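Local atomic coordinates of toxin 2A (Paenibacillus larvae, PDB entry 5URP), a protein that probably acts as a bacterial virulence toxin, transferring the ADP-ribose group of NAD+ onto a target in the host. Residues A[95-100]-A[174-179]; A[100-105]-A[165-170]; A[141-146]-A[199-204]. All blocks are in the same frame, centred on the assembly; numbering follows the deposited sequence.

Contact 1 of 3, residues A[95-100]-A[174-179]; sequences TKLKDS and GNAGYV
Thr95 touches Asn175 and Ala176 directly through its carbonyl and its methyl, and reaches Ala176 again through a water on its hydroxyl. The carbonyl faces the side-chain amide of Asn175: ND2 of Asn175 gives a hydrogen bond of 2.8 Å to Thr95 O, nearly along the C=O axis, with the acceptor lying in the plane of the amide. The hydroxyl stands opposite the backbone N of its own residue (chi1 -167°), which turns CG2 of Thr95 onto Ala176 O at 3.3 Å. The bridging water lies 2.6 Å from Thr95 OG1 and donates to Ala176 O.

At Lys96 the backbone does the work, since the side chain starts away from 174-179 and only brushes the Asn175 amide with its CG. Its CA makes a CA-H...O contact of 3.3 Å with Gly174 O, the carbonyl that also accepts the backbone N of Leu97 at 2.9 Å. One carbonyl thus takes two donors, all between loop residues. Leu97 lays its CG 4.4 Å from CB of Ala176.

The pair joins the loop between helix 79-92 and strand 101-107 to the approach to strand 177-178. Trp44 of helix 30-45 packs on Thr95, and Glu40 of that helix touches Leu97. Ala176 packs on Met191 and Leu193 of strand 190-193, while Ile170 of strand 164-170 is met by both Leu97 and Ala176.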
ATOM      1  N   THR A  95      -7.273  12.557  -8.388  1.00 36.32           N
ATOM      2  CA  THR A  95      -6.037  13.202  -7.994  1.00 35.48           C
ATOM      3  C   THR A  95      -4.871  12.572  -8.734  1.00 34.24           C
ATOM      4  O   THR A  95      -4.967  11.490  -9.303  1.00 36.58           O
ATOM      5  CB  THR A  95      -5.880  13.183  -6.474  1.00 43.97           C
ATOM      6  OG1 THR A  95      -4.823  14.086  -6.073  1.00 39.85           O
ATOM      7  CG2 THR A  95      -5.668  11.746  -5.990  1.00 35.02           C
ATOM      8  N   LYS A  96      -3.799  13.338  -8.812  1.00 33.63           N
ATOM      9  CA  LYS A  96      -2.621  13.003  -9.594  1.00 32.84           C
ATOM     10  C   LYS A  96      -1.439  13.564  -8.824  1.00 32.15           C
ATOM     11  O   LYS A  96      -1.490  14.715  -8.381  1.00 33.61           O
ATOM     12  CB  LYS A  96      -2.685  13.626 -11.006  1.00 35.21           C
ATOM     13  CG  LYS A  96      -3.016  12.665 -12.124  1.00 35.40           C
ATOM     14  CD  LYS A  96      -2.791  13.299 -13.477  1.00 37.85           C
ATOM     15  CE  LYS A  96      -2.761  12.260 -14.564  1.00 50.25           C
ATOM     16  NZ  LYS A  96      -4.144  11.975 -15.038  1.00 62.88           N
ATOM     17  N   LEU A  97      -0.386  12.775  -8.672  1.00 30.29           N
ATOM     18  CA  LEU A  97       0.783  13.252  -7.940  1.00 29.90           C
ATOM     19  C   LEU A  97       1.500  14.322  -8.741  1.00 32.05           C
ATOM     20  O   LEU A  97       1.776  14.132  -9.926  1.00 32.80           O
ATOM     21  CB  LEU A  97       1.763  12.119  -7.652  1.00 27.76           C
ATOM     22  CG  LEU A  97       1.252  11.064  -6.681  1.00 25.86           C
ATOM     23  CD1 LEU A  97       2.345  10.020  -6.502  1.00 27.77           C
ATOM     24  CD2 LEU A  97       0.842  11.705  -5.356  1.00 30.85           C
ATOM     25  N   LYS A  98       1.823  15.432  -8.067  1.00 33.90           N
ATOM     26  CA  LYS A  98       2.677  16.458  -8.656  1.00 37.28           C
ATOM     27  C   LYS A  98       4.137  16.022  -8.707  1.00 35.01           C
ATOM     28  O   LYS A  98       4.864  16.421  -9.617  1.00 36.84           O
ATOM     29  CB  LYS A  98       2.558  17.772  -7.863  1.00 46.25           C
ATOM     30  CG  LYS A  98       3.353  18.926  -8.484  1.00 55.74           C
ATOM     31  CD  LYS A  98       3.086  20.265  -7.805  1.00 64.74           C
ATOM     32  CE  LYS A  98       4.211  21.268  -8.101  1.00 72.32           C
ATOM     33  NZ  LYS A  98       3.840  22.704  -7.849  1.00 76.20           N
ATOM     34  N   ASP A  99       4.584  15.210  -7.751  1.00 34.30           N
ATOM     35  CA  ASP A  99       5.961  14.736  -7.712  1.00 34.35           C
ATOM     36  C   ASP A  99       5.954  13.225  -7.578  1.00 32.19           C
ATOM     37  O   ASP A  99       5.027  12.660  -7.008  1.00 34.14           O
ATOM     38  CB  ASP A  99       6.749  15.303  -6.524  1.00 40.89           C
ATOM     39  CG  ASP A  99       6.439  16.756  -6.235  1.00 45.90           C
ATOM     40  OD1 ASP A  99       6.862  17.611  -7.037  1.00 43.90           O
ATOM     41  OD2 ASP A  99       5.807  17.035  -5.177  1.00 41.22           O
ATOM     42  N   SER A 100       7.035  12.576  -8.015  1.00 29.25           N
ATOM     43  CA  SER A 100       7.172  11.160  -7.704  1.00 26.97           C
ATOM     44  C   SER A 100       7.489  11.009  -6.223  1.00 25.80           C
ATOM     45  O   SER A 100       8.170  11.851  -5.634  1.00 26.98           O
ATOM     46  CB  SER A 100       8.270  10.499  -8.513  1.00 27.34           C
ATOM     47  OG  SER A 100       8.093  10.795  -9.909  1.00 29.06           O
ATOM     48  N   GLY A 174       0.891   9.812 -11.250  1.00 26.08           N
ATOM     49  CA  GLY A 174       0.165   8.629 -10.840  1.00 25.50           C
ATOM     50  C   GLY A 174      -1.024   8.967  -9.971  1.00 25.91           C
ATOM     51  O   GLY A 174      -1.098  10.030  -9.348  1.00 27.33           O
ATOM     52  N   ASN A 175      -1.985   8.045  -9.923  1.00 26.72           N
ATOM     53  CA  ASN A 175      -3.156   8.221  -9.064  1.00 26.36           C
ATOM     54  C   ASN A 175      -2.806   7.653  -7.692  1.00 28.82           C
ATOM     55  O   ASN A 175      -2.485   6.473  -7.569  1.00 27.47           O
ATOM     56  CB  ASN A 175      -4.395   7.517  -9.620  1.00 27.41           C
ATOM     57  CG  ASN A 175      -4.861   8.048 -10.997  1.00 32.25           C
ATOM     58  OD1 ASN A 175      -4.983   7.273 -11.941  1.00 35.47           O
ATOM     59  ND2 ASN A 175      -5.170   9.339 -11.094  1.00 28.62           N
ATOM     60  N   ALA A 176      -2.867   8.500  -6.679  1.00 22.50           N
ATOM     61  CA  ALA A 176      -2.674   8.100  -5.287  1.00 21.24           C
ATOM     62  C   ALA A 176      -3.204   9.236  -4.444  1.00 22.77           C
ATOM     63  O   ALA A 176      -2.956  10.401  -4.760  1.00 25.28           O
ATOM     64  CB  ALA A 176      -1.200   7.828  -4.997  1.00 25.03           C
ATOM     65  N   GLY A 177      -3.947   8.902  -3.387  1.00 20.82           N
ATOM     66  CA  GLY A 177      -4.638   9.903  -2.609  1.00 21.05           C
ATOM     67  C   GLY A 177      -4.157   9.902  -1.185  1.00 23.52           C
ATOM     68  O   GLY A 177      -4.090   8.834  -0.569  1.00 22.57           O
ATOM     69  N   TYR A 178      -3.869  11.080  -0.652  1.00 21.76           N
ATOM     70  CA  TYR A 178      -3.442  11.208   0.738  1.00 23.56           C
ATOM     71  C   TYR A 178      -4.707  11.287   1.578  1.00 23.07           C
ATOM     72  O   TYR A 178      -5.393  12.308   1.558  1.00 22.79           O
ATOM     73  CB  TYR A 178      -2.586  12.449   0.926  1.00 22.35           C
ATOM     74  CG  TYR A 178      -2.084  12.604   2.332  1.00 23.09           C
ATOM     75  CD1 TYR A 178      -1.146  11.717   2.843  1.00 22.33           C
ATOM     76  CD2 TYR A 178      -2.542  13.624   3.146  1.00 22.35           C
ATOM     77  CE1 TYR A 178      -0.657  11.851   4.157  1.00 22.92           C
ATOM     78  CE2 TYR A 178      -2.065  13.765   4.474  1.00 22.43           C
ATOM     79  CZ  TYR A 178      -1.122  12.875   4.950  1.00 21.97           C
ATOM     80  OH  TYR A 178      -0.653  13.036   6.238  1.00 24.67           O
ATOM     81  N   VAL A 179      -5.017  10.217   2.322  1.00 19.69           N
ATOM     82  CA  VAL A 179      -6.302  10.128   2.997  1.00 20.05           C
ATOM     83  C   VAL A 179      -6.224  10.402   4.501  1.00 19.97           C
ATOM     84  O   VAL A 179      -7.269  10.387   5.148  1.00 21.89           O
ATOM     85  CB  VAL A 179      -6.982   8.761   2.745  1.00 19.83           C
ATOM     86  CG1 VAL A 179      -7.247   8.528   1.234  1.00 20.08           C
ATOM     87  CG2 VAL A 179      -6.176   7.612   3.331  1.00 20.20           C
TER
HETATM   88  O   HOH W   1      -2.759  13.212  -4.727  1.00 32.17           O
HETATM   89  O   HOH W   2      -6.639  11.849 -12.633  1.00 36.14           O

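Contact 2 of 3, residues A[100-105]-A[165-170]; sequences SVTVYR and LIELKI
Val103 and Leu168 form a hydrogen-bonded pair in an antiparallel ladder that joins the outermost strand, 101-107, to its neighbour 164-170 in the mixed sheet of the ADP-ribosyltransferase fold. Side chains divide between the two faces, and each face has its own chemistry.

On one face the contacts among Val101, Val103, Leu168 and Ile170 are apolar. Val101 and Ile170 run alongside each other, while Val103 crosses Ile170 at about a right angle, so that Ile170 CD1 lies 3.8 Å from Val103 CG1 and 3.9 Å from Val103 CG2. The second methyl of Val103 also reaches Leu168 CB. Arg105 and Ile166 share this face, and the extended chain of Arg105 leads off to a hydrogen bond from NH1 to Ser150 O. Its place on this strand, with Ser150 beside it, is consistent with the arginine of the family's Arg-Ser-Glu signature.

The other face is mixed. Glu167 stretches out (chi1 177°, chi2 170°) beside the Tyr104 ring, with ring and carboxylate planes 63° apart; Tyr104 CE1 lies 3.7 Å from Glu167 OE1. Both polar ends have stronger partners: Lys216 pairs with the carboxylate in a salt bridge, and Asp25 bonds to the tyrosine hydroxyl. Thr102 crosses Glu167 at a slant, CG2 lying 3.5 Å from Glu167 CG. A water bridges the two, 2.8 Å from Thr102 OG1 and donating to Glu167 OE2 at 3.2 Å.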
ATOM      1  N   SER A 100       7.035  12.576  -8.015  1.00 29.25           N
ATOM      2  CA  SER A 100       7.172  11.160  -7.704  1.00 26.97           C
ATOM      3  C   SER A 100       7.489  11.009  -6.223  1.00 25.80           C
ATOM      4  O   SER A 100       8.170  11.851  -5.634  1.00 26.98           O
ATOM      5  CB  SER A 100       8.270  10.499  -8.513  1.00 27.34           C
ATOM      6  OG  SER A 100       8.093  10.795  -9.909  1.00 29.06           O
ATOM      7  N   VAL A 101       7.013   9.915  -5.632  1.00 25.15           N
ATOM      8  CA  VAL A 101       7.154   9.756  -4.183  1.00 25.11           C
ATOM      9  C   VAL A 101       7.315   8.293  -3.838  1.00 22.77           C
ATOM     10  O   VAL A 101       6.740   7.412  -4.481  1.00 25.06           O
ATOM     11  CB  VAL A 101       5.945  10.372  -3.445  1.00 28.61           C
ATOM     12  CG1 VAL A 101       4.751   9.556  -3.604  1.00 29.21           C
ATOM     13  CG2 VAL A 101       6.263  10.592  -1.973  1.00 30.04           C
ATOM     14  N   THR A 102       8.071   8.058  -2.764  1.00 25.53           N
ATOM     15  CA  THR A 102       8.263   6.737  -2.201  1.00 22.67           C
ATOM     16  C   THR A 102       7.269   6.543  -1.062  1.00 22.17           C
ATOM     17  O   THR A 102       7.083   7.442  -0.237  1.00 24.50           O
ATOM     18  CB  THR A 102       9.691   6.590  -1.677  1.00 24.86           C
ATOM     19  OG1 THR A 102      10.610   6.789  -2.747  1.00 29.58           O
ATOM     20  CG2 THR A 102       9.915   5.203  -1.098  1.00 24.39           C
ATOM     21  N   VAL A 103       6.615   5.394  -1.054  1.00 21.15           N
ATOM     22  CA  VAL A 103       5.725   5.029   0.035  1.00 20.28           C
ATOM     23  C   VAL A 103       6.129   3.651   0.560  1.00 21.37           C
ATOM     24  O   VAL A 103       6.915   2.934  -0.040  1.00 21.73           O
ATOM     25  CB  VAL A 103       4.247   5.044  -0.366  1.00 20.54           C
ATOM     26  CG1 VAL A 103       3.809   6.458  -0.768  1.00 22.05           C
ATOM     27  CG2 VAL A 103       3.953   4.014  -1.491  1.00 21.19           C
ATOM     28  N   TYR A 104       5.589   3.317   1.726  1.00 21.01           N
ATOM     29  CA  TYR A 104       5.983   2.121   2.470  1.00 22.03           C
ATOM     30  C   TYR A 104       4.763   1.301   2.849  1.00 21.66           C
ATOM     31  O   TYR A 104       3.693   1.848   3.140  1.00 21.94           O
ATOM     32  CB  TYR A 104       6.750   2.531   3.745  1.00 21.23           C
ATOM     33  CG  TYR A 104       8.023   3.261   3.447  1.00 22.17           C
ATOM     34  CD1 TYR A 104       9.208   2.561   3.253  1.00 21.86           C
ATOM     35  CD2 TYR A 104       8.046   4.636   3.344  1.00 20.62           C
ATOM     36  CE1 TYR A 104      10.366   3.203   2.953  1.00 23.47           C
ATOM     37  CE2 TYR A 104       9.231   5.322   3.054  1.00 23.17           C
ATOM     38  CZ  TYR A 104      10.388   4.587   2.846  1.00 24.40           C
ATOM     39  OH  TYR A 104      11.564   5.231   2.590  1.00 25.81           O
ATOM     40  N   ARG A 105       4.915  -0.026   2.850  1.00 21.71           N
ATOM     41  CA  ARG A 105       3.819  -0.891   3.262  1.00 20.47           C
ATOM     42  C   ARG A 105       4.393  -2.111   3.959  1.00 22.73           C
ATOM     43  O   ARG A 105       5.193  -2.827   3.372  1.00 22.82           O
ATOM     44  CB  ARG A 105       2.994  -1.341   2.048  1.00 22.08           C
ATOM     45  CG  ARG A 105       1.920  -2.317   2.399  1.00 24.73           C
ATOM     46  CD  ARG A 105       1.036  -2.568   1.183  1.00 31.08           C
ATOM     47  NE  ARG A 105       0.147  -3.714   1.367  1.00 38.56           N
ATOM     48  CZ  ARG A 105      -0.965  -3.707   2.093  1.00 45.24           C
ATOM     49  NH1 ARG A 105      -1.360  -2.611   2.734  1.00 39.36           N
ATOM     50  NH2 ARG A 105      -1.686  -4.812   2.196  1.00 60.39           N
ATOM     51  N   LEU A 165       8.567  -5.780   4.181  1.00 21.68           N
ATOM     52  CA  LEU A 165       8.518  -4.330   4.030  1.00 20.29           C
ATOM     53  C   LEU A 165       8.624  -4.025   2.547  1.00 21.60           C
ATOM     54  O   LEU A 165       9.631  -4.363   1.936  1.00 23.32           O
ATOM     55  CB  LEU A 165       9.668  -3.642   4.761  1.00 21.74           C
ATOM     56  CG  LEU A 165       9.756  -2.117   4.638  1.00 21.73           C
ATOM     57  CD1 LEU A 165       8.513  -1.441   5.194  1.00 21.65           C
ATOM     58  CD2 LEU A 165      11.015  -1.598   5.323  1.00 23.55           C
ATOM     59  N   ILE A 166       7.625  -3.356   2.005  1.00 21.19           N
ATOM     60  CA  ILE A 166       7.650  -2.930   0.606  1.00 21.54           C
ATOM     61  C   ILE A 166       7.978  -1.453   0.591  1.00 23.24           C
ATOM     62  O   ILE A 166       7.334  -0.662   1.300  1.00 22.79           O
ATOM     63  CB  ILE A 166       6.306  -3.165  -0.097  1.00 22.27           C
ATOM     64  CG1 ILE A 166       5.806  -4.600   0.048  1.00 24.36           C
ATOM     65  CG2 ILE A 166       6.440  -2.757  -1.584  1.00 24.22           C
ATOM     66  CD1 ILE A 166       4.370  -4.793  -0.503  1.00 27.74           C
ATOM     67  N   GLU A 167       8.975  -1.082  -0.204  1.00 20.99           N
ATOM     68  CA  GLU A 167       9.300   0.307  -0.509  1.00 21.00           C
ATOM     69  C   GLU A 167       8.884   0.523  -1.967  1.00 21.42           C
ATOM     70  O   GLU A 167       9.464  -0.082  -2.870  1.00 23.16           O
ATOM     71  CB  GLU A 167      10.784   0.585  -0.299  1.00 24.80           C
ATOM     72  CG  GLU A 167      11.232   1.978  -0.657  1.00 28.66           C
ATOM     73  CD  GLU A 167      12.666   2.280  -0.216  1.00 39.91           C
ATOM     74  OE1 GLU A 167      13.082   1.830   0.879  1.00 40.23           O
ATOM     75  OE2 GLU A 167      13.361   2.998  -0.950  1.00 43.98           O
ATOM     76  N   LEU A 168       7.879   1.362  -2.191  1.00 21.46           N
ATOM     77  CA  LEU A 168       7.233   1.459  -3.500  1.00 22.17           C
ATOM     78  C   LEU A 168       7.394   2.861  -4.054  1.00 23.74           C
ATOM     79  O   LEU A 168       7.060   3.838  -3.388  1.00 22.96           O
ATOM     80  CB  LEU A 168       5.753   1.094  -3.345  1.00 23.04           C
ATOM     81  CG  LEU A 168       4.883   1.080  -4.564  1.00 26.63           C
ATOM     82  CD1 LEU A 168       5.282  -0.113  -5.404  1.00 29.61           C
ATOM     83  CD2 LEU A 168       3.445   0.971  -4.112  1.00 25.96           C
ATOM     84  N   LYS A 169       7.873   2.974  -5.295  1.00 23.03           N
ATOM     85  CA  LYS A 169       8.002   4.274  -5.929  1.00 23.08           C
ATOM     86  C   LYS A 169       6.756   4.515  -6.768  1.00 26.08           C
ATOM     87  O   LYS A 169       6.370   3.642  -7.543  1.00 25.68           O
ATOM     88  CB  LYS A 169       9.250   4.328  -6.811  1.00 26.86           C
ATOM     89  CG  LYS A 169      10.537   4.044  -6.060  1.00 35.59           C
ATOM     90  CD  LYS A 169      11.716   3.853  -6.995  1.00 65.74           C
ATOM     91  CE  LYS A 169      12.987   3.515  -6.234  1.00100.58           C
ATOM     92  NZ  LYS A 169      14.110   3.151  -7.142  1.00119.03           N
ATOM     93  N   ILE A 170       6.105   5.656  -6.572  1.00 22.99           N
ATOM     94  CA  ILE A 170       4.920   6.037  -7.340  1.00 23.62           C
ATOM     95  C   ILE A 170       5.343   7.165  -8.275  1.00 24.56           C
ATOM     96  O   ILE A 170       5.837   8.191  -7.795  1.00 24.47           O
ATOM     97  CB  ILE A 170       3.750   6.518  -6.461  1.00 23.12           C
ATOM     98  CG1 ILE A 170       3.403   5.549  -5.350  1.00 21.91           C
ATOM     99  CG2 ILE A 170       2.498   6.695  -7.309  1.00 25.17           C
ATOM    100  CD1 ILE A 170       2.469   6.188  -4.347  1.00 24.15           C
TER
HETATM  101  O   HOH W   3      12.571   4.891  -3.446  1.00 45.61           O

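Contact 3 of 3, residues A[141-146]-A[199-204]; sequences TMLLER and YYIDNI
Leu143 and Tyr199 meet on the same face of the sheet, the tyrosine with CG lodged over the backbone, flanked by N and C (chi1 56°). That brings the ring against the leucine: Leu143 CB sits over one face, offset toward the rim and 4.0 Å from the ring centroid, a CH-pi contact. With its CG opposite the carbonyl carbon (chi1 -62°), Leu143 carries CD1 further, to Tyr199 OH and to Ile201 CD1, both at 3.6 Å. Glu145 CB comes to the edge of the ring, near its plane.

The backbones form an antiparallel ladder in which Leu143 N donates to Tyr199 O at 2.8 Å and Tyr199 N returns a bond to Leu143 O. Ile201 N donates to Thr141 O at 3.0 Å, almost straight. Strand 142-145 thus borders the main sheet next to strand 197-207, and Phe138 of helix 128-138 packs on Leu143.

One face of the aromatic ring lies on leucine, while the hydroxyl bonds to a water. That water, 2.7 Å from Tyr199 OH, donates to Glu145 OE2, while Glu145 OE1 meets Arg71 in a salt bridge and Gly147 N. With these partners the buried carboxylate is probably stabilised in its charged form.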
ATOM      1  N   THR A 141       9.748  -9.355 -11.750  1.00 29.34           N
ATOM      2  CA  THR A 141       8.405  -9.703 -12.174  1.00 29.11           C
ATOM      3  C   THR A 141       7.446  -8.629 -11.708  1.00 28.16           C
ATOM      4  O   THR A 141       7.730  -7.842 -10.793  1.00 28.60           O
ATOM      5  CB  THR A 141       7.962 -11.056 -11.640  1.00 29.25           C
ATOM      6  OG1 THR A 141       7.626 -10.939 -10.242  1.00 29.57           O
ATOM      7  CG2 THR A 141       9.063 -12.077 -11.827  1.00 32.27           C
ATOM      8  N   MET A 142       6.301  -8.580 -12.380  1.00 34.26           N
ATOM      9  CA  MET A 142       5.225  -7.681 -11.995  1.00 32.56           C
ATOM     10  C   MET A 142       4.269  -8.397 -11.054  1.00 32.13           C
ATOM     11  O   MET A 142       3.906  -9.547 -11.307  1.00 37.92           O
ATOM     12  CB  MET A 142       4.488  -7.197 -13.245  1.00 33.86           C
ATOM     13  CG  MET A 142       3.695  -5.940 -13.041  1.00 40.53           C
ATOM     14  SD  MET A 142       2.771  -5.708 -14.598  1.00 54.54           S
ATOM     15  CE  MET A 142       3.970  -4.770 -15.478  1.00 31.46           C
ATOM     16  N   LEU A 143       3.860  -7.719  -9.985  1.00 31.07           N
ATOM     17  CA  LEU A 143       2.768  -8.154  -9.123  1.00 32.31           C
ATOM     18  C   LEU A 143       1.534  -7.295  -9.401  1.00 34.14           C
ATOM     19  O   LEU A 143       1.636  -6.170  -9.901  1.00 33.35           O
ATOM     20  CB  LEU A 143       3.135  -8.071  -7.642  1.00 37.72           C
ATOM     21  CG  LEU A 143       4.310  -8.930  -7.138  1.00 51.44           C
ATOM     22  CD1 LEU A 143       4.434  -8.838  -5.625  1.00 59.01           C
ATOM     23  CD2 LEU A 143       4.169 -10.362  -7.541  1.00 56.69           C
ATOM     24  N   LEU A 144       0.361  -7.871  -9.136  1.00 34.62           N
ATOM     25  CA  LEU A 144      -0.929  -7.222  -9.364  1.00 35.69           C
ATOM     26  C   LEU A 144      -1.737  -7.365  -8.086  1.00 34.63           C
ATOM     27  O   LEU A 144      -2.006  -8.487  -7.648  1.00 33.10           O
ATOM     28  CB  LEU A 144      -1.679  -7.852 -10.547  1.00 35.02           C
ATOM     29  CG  LEU A 144      -3.180  -7.557 -10.684  1.00 36.22           C
ATOM     30  CD1 LEU A 144      -3.374  -6.119 -10.981  1.00 41.97           C
ATOM     31  CD2 LEU A 144      -3.805  -8.434 -11.774  1.00 36.18           C
ATOM     32  N   GLU A 145      -2.102  -6.243  -7.477  1.00 28.66           N
ATOM     33  CA  GLU A 145      -2.895  -6.233  -6.253  1.00 27.82           C
ATOM     34  C   GLU A 145      -4.357  -5.980  -6.591  1.00 28.45           C
ATOM     35  O   GLU A 145      -4.714  -4.887  -7.038  1.00 28.88           O
ATOM     36  CB  GLU A 145      -2.364  -5.173  -5.292  1.00 27.56           C
ATOM     37  CG  GLU A 145      -3.176  -5.028  -4.029  1.00 27.91           C
ATOM     38  CD  GLU A 145      -3.341  -6.335  -3.271  1.00 33.21           C
ATOM     39  OE1 GLU A 145      -4.502  -6.725  -3.004  1.00 30.22           O
ATOM     40  OE2 GLU A 145      -2.312  -6.962  -2.939  1.00 32.67           O
ATOM     41  N   ARG A 146      -5.207  -6.980  -6.340  1.00 26.47           N
ATOM     42  CA  ARG A 146      -6.624  -6.859  -6.659  1.00 25.70           C
ATOM     43  C   ARG A 146      -7.393  -5.972  -5.687  1.00 24.57           C
ATOM     44  O   ARG A 146      -8.357  -5.330  -6.095  1.00 24.80           O
ATOM     45  CB  ARG A 146      -7.239  -8.251  -6.734  1.00 26.74           C
ATOM     46  CG  ARG A 146      -6.590  -9.033  -7.897  1.00 29.43           C
ATOM     47  CD  ARG A 146      -7.298 -10.304  -8.310  1.00 48.75           C
ATOM     48  NE  ARG A 146      -6.406 -11.116  -9.141  1.00 58.29           N
ATOM     49  CZ  ARG A 146      -6.796 -12.090  -9.955  1.00 63.20           C
ATOM     50  NH1 ARG A 146      -8.085 -12.387 -10.088  1.00 69.97           N
ATOM     51  NH2 ARG A 146      -5.886 -12.758 -10.652  1.00 59.62           N
ATOM     52  N   TYR A 199       2.753  -3.428  -9.931  1.00 29.82           N
ATOM     53  CA  TYR A 199       4.038  -2.926  -9.486  1.00 28.49           C
ATOM     54  C   TYR A 199       5.126  -3.937  -9.804  1.00 30.65           C
ATOM     55  O   TYR A 199       4.938  -5.149  -9.671  1.00 33.65           O
ATOM     56  CB  TYR A 199       3.996  -2.541  -7.987  1.00 27.98           C
ATOM     57  CG  TYR A 199       3.568  -3.579  -6.975  1.00 32.29           C
ATOM     58  CD1 TYR A 199       2.227  -3.903  -6.785  1.00 32.59           C
ATOM     59  CD2 TYR A 199       4.500  -4.163  -6.140  1.00 36.95           C
ATOM     60  CE1 TYR A 199       1.839  -4.825  -5.817  1.00 34.08           C
ATOM     61  CE2 TYR A 199       4.117  -5.071  -5.162  1.00 34.46           C
ATOM     62  CZ  TYR A 199       2.795  -5.400  -5.013  1.00 35.45           C
ATOM     63  OH  TYR A 199       2.443  -6.304  -4.046  1.00 36.90           O
ATOM     64  N   TYR A 200       6.262  -3.414 -10.227  1.00 25.44           N
ATOM     65  CA  TYR A 200       7.375  -4.217 -10.692  1.00 25.63           C
ATOM     66  C   TYR A 200       8.436  -4.304  -9.612  1.00 25.59           C
ATOM     67  O   TYR A 200       8.848  -3.275  -9.074  1.00 27.98           O
ATOM     68  CB  TYR A 200       7.969  -3.605 -11.960  1.00 27.97           C
ATOM     69  CG  TYR A 200       9.180  -4.313 -12.511  1.00 27.33           C
ATOM     70  CD1 TYR A 200       9.060  -5.458 -13.302  1.00 28.39           C
ATOM     71  CD2 TYR A 200      10.451  -3.807 -12.292  1.00 29.89           C
ATOM     72  CE1 TYR A 200      10.173  -6.096 -13.799  1.00 29.72           C
ATOM     73  CE2 TYR A 200      11.571  -4.441 -12.788  1.00 31.95           C
ATOM     74  CZ  TYR A 200      11.420  -5.577 -13.568  1.00 31.37           C
ATOM     75  OH  TYR A 200      12.513  -6.205 -14.091  1.00 33.61           O
ATOM     76  N   ILE A 201       8.903  -5.522  -9.345  1.00 25.36           N
ATOM     77  CA  ILE A 201       9.888  -5.767  -8.289  1.00 25.26           C
ATOM     78  C   ILE A 201      11.302  -5.631  -8.849  1.00 26.16           C
ATOM     79  O   ILE A 201      11.760  -6.454  -9.651  1.00 28.10           O
ATOM     80  CB  ILE A 201       9.669  -7.135  -7.641  1.00 27.43           C
ATOM     81  CG1 ILE A 201       8.280  -7.147  -6.978  1.00 29.48           C
ATOM     82  CG2 ILE A 201      10.734  -7.376  -6.547  1.00 26.92           C
ATOM     83  CD1 ILE A 201       7.895  -8.487  -6.402  1.00 31.57           C
ATOM     84  N   ASP A 202      11.997  -4.584  -8.407  1.00 28.38           N
ATOM     85  CA  ASP A 202      13.393  -4.349  -8.760  1.00 32.23           C
ATOM     86  C   ASP A 202      14.356  -5.159  -7.891  1.00 31.30           C
ATOM     87  O   ASP A 202      15.380  -5.637  -8.388  1.00 31.99           O
ATOM     88  CB  ASP A 202      13.703  -2.857  -8.634  1.00 34.77           C
ATOM     89  CG  ASP A 202      12.942  -2.021  -9.642  1.00 40.33           C
ATOM     90  OD1 ASP A 202      13.176  -2.237 -10.846  1.00 37.56           O
ATOM     91  OD2 ASP A 202      12.110  -1.174  -9.236  1.00 37.59           O
ATOM     92  N   ASN A 203      14.059  -5.328  -6.600  1.00 27.54           N
ATOM     93  CA  ASN A 203      15.013  -5.985  -5.719  1.00 28.90           C
ATOM     94  C   ASN A 203      14.293  -6.595  -4.524  1.00 26.93           C
ATOM     95  O   ASN A 203      13.321  -6.028  -4.024  1.00 26.28           O
ATOM     96  CB  ASN A 203      16.072  -4.982  -5.247  1.00 30.77           C
ATOM     97  CG  ASN A 203      17.293  -5.654  -4.677  1.00 34.51           C
ATOM     98  OD1 ASN A 203      18.079  -6.245  -5.403  1.00 41.32           O
ATOM     99  ND2 ASN A 203      17.454  -5.568  -3.381  1.00 32.98           N
ATOM    100  N   ILE A 204      14.772  -7.764  -4.094  1.00 27.65           N
ATOM    101  CA  ILE A 204      14.332  -8.414  -2.856  1.00 27.28           C
ATOM    102  C   ILE A 204      15.577  -8.795  -2.065  1.00 27.12           C
ATOM    103  O   ILE A 204      16.486  -9.429  -2.609  1.00 27.89           O
ATOM    104  CB  ILE A 204      13.476  -9.671  -3.135  1.00 26.93           C
ATOM    105  CG1 ILE A 204      12.156  -9.298  -3.825  1.00 25.84           C
ATOM    106  CG2 ILE A 204      13.192 -10.432  -1.837  1.00 28.62           C
ATOM    107  CD1 ILE A 204      11.336 -10.485  -4.290  1.00 26.91           C
TER
HETATM  108  O   HOH W   4       0.084  -7.691  -4.302  1.00 44.94           O

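In the fold
Contacts 2 and 3 lie at the two outer edges of the same five-stranded sheet, each adding its border strand by antiparallel pairing; they meet where Leu168 packs on Tyr199. Contact 2 is buried, with six backbone bonds and an aliphatic cluster on one face, whereas contact 3 is only partly buried, has three and leans on an aromatic ring. Contact 1, also partly buried, lies outside that sheet: two loops share one backbone bond and one amide bond, helped by water. It flanks contact 2 at both chain ends, with Ser100 in common. Contacts 1 and 3 do not touch, their nearest atoms about 11 Å apart.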